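Local coordinates for NOVW (Streptomyces niveus ncimb 11891, PDB 2C0Z), which catalyses the 3-epimerisation of a dTDP-4-keto-6-deoxy sugar, working with NovU to form a 5-C-methylated dTDP-4-keto sugar intermediate of novobiocin biosynthesis, at the interface of chains A and B. Coordinates in Å, arbitrary orientation; residue numbers count along the deposited sequence, not the author numbering. Chains: chain A/B, NOVW.

The interface of chains A and B. Residues chain A 61-63, 66, 172-173; chain B 31-33.
Strand 56-63 of chain A meets the start of strand 33-40 of chain B in an antiparallel beta bridge between A:Ser62 and B:Gly33, part of the two-fold interface of this RmlC-like cupin. The packing is tightest at this backbone seam. The amide N of A:Val63 donates to the carbonyl O of B:Arg32 at 3.2 Å, in a fairly straight bond (159° at the hydrogen) that meets the acceptor nearly along its C=O axis. Methyls flank the bonded carbonyl: both branches of A:Val63, with CG2 in the crowded position between its backbone N and carbonyl carbon, and CG2 of A:Val66, 3.8 Å from the O of B:Arg32. That same A:Val66 methyl also touches CB of B:Arg32 at 3.9 Å, the two side chains crossing at about a right angle. Further along, packing loosens. The B:Arg32 chain runs past A:Val66 with CG anti to its own carbonyl carbon (chi1 -69°), and its CD comes within 4.2 Å of the backbone C of A:Leu173, then the chain bends at chi3 (-63°) and turns the guanidinium away from A:Leu172 and A:Leu173. B:Arg32 is a predicted substrate-binding residue, and the contact centre lies about 11 Å from A:His71, the likely proton acceptor. The bridge contributes to what is probably the biological dimer interface, as in related RmlC-type epimerases, and probably helps place an arginine of one chain beside the active site of the other.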
# COMPACT_ATOMS: atom_id res chain seq x y z
N VAL A 61 2.38 11.79 3.88
CA VAL A 61 1.31 12.77 3.73
C VAL A 61 1.99 14.12 3.63
O VAL A 61 2.83 14.43 4.45
CB VAL A 61 0.34 12.77 4.94
CG1 VAL A 61 -0.76 13.78 4.72
CG2 VAL A 61 -0.21 11.38 5.17
N SER A 62 1.69 14.88 2.59
CA SER A 62 2.36 16.15 2.36
C SER A 62 1.35 17.21 2.05
O SER A 62 0.37 16.95 1.39
CB SER A 62 3.29 16.04 1.15
OG SER A 62 4.18 15.01 1.35
N VAL A 63 1.63 18.42 2.50
CA VAL A 63 0.80 19.57 2.14
C VAL A 63 1.12 20.12 0.74
O VAL A 63 2.22 19.97 0.21
CB VAL A 63 0.87 20.66 3.23
CG1 VAL A 63 0.58 20.08 4.60
CG2 VAL A 63 2.20 21.31 3.26
N VAL A 66 4.59 21.30 -1.19
CA VAL A 66 5.78 20.60 -0.70
C VAL A 66 6.45 19.92 -1.91
O VAL A 66 5.76 19.26 -2.65
CB VAL A 66 5.38 19.49 0.30
CG1 VAL A 66 6.44 18.34 0.33
CG2 VAL A 66 5.11 20.08 1.70
N LEU A 172 7.96 24.14 -1.19
CA LEU A 172 8.34 24.00 0.20
C LEU A 172 9.30 22.81 0.31
O LEU A 172 8.86 21.65 0.19
CB LEU A 172 7.10 23.78 1.09
N LEU A 173 10.57 23.12 0.58
CA LEU A 173 11.65 22.13 0.72
C LEU A 173 12.03 21.96 2.18
O LEU A 173 12.11 22.94 2.94
CB LEU A 173 12.91 22.59 -0.05
CG LEU A 173 13.05 22.25 -1.53
CD1 LEU A 173 11.78 22.37 -2.29
CD2 LEU A 173 14.15 23.09 -2.15
N PRO B 31 6.05 19.95 10.23
CA PRO B 31 5.11 20.89 9.59
C PRO B 31 4.79 20.62 8.10
O PRO B 31 3.76 21.06 7.56
CB PRO B 31 5.80 22.26 9.76
CG PRO B 31 6.78 22.05 10.93
CD PRO B 31 7.23 20.62 10.81
N ARG B 32 5.64 19.90 7.41
CA ARG B 32 5.34 19.57 6.01
C ARG B 32 4.43 18.34 5.83
O ARG B 32 3.85 18.18 4.76
CB ARG B 32 6.65 19.43 5.21
CG ARG B 32 7.39 20.77 5.02
CD ARG B 32 8.86 20.64 4.57
NE ARG B 32 9.66 19.93 5.57
CZ ARG B 32 10.09 20.48 6.71
NH1 ARG B 32 9.83 21.74 6.99
NH2 ARG B 32 10.81 19.76 7.56
N GLY B 33 4.30 17.49 6.85
CA GLY B 33 3.54 16.28 6.71
C GLY B 33 3.85 15.17 7.70
O GLY B 33 4.33 15.39 8.83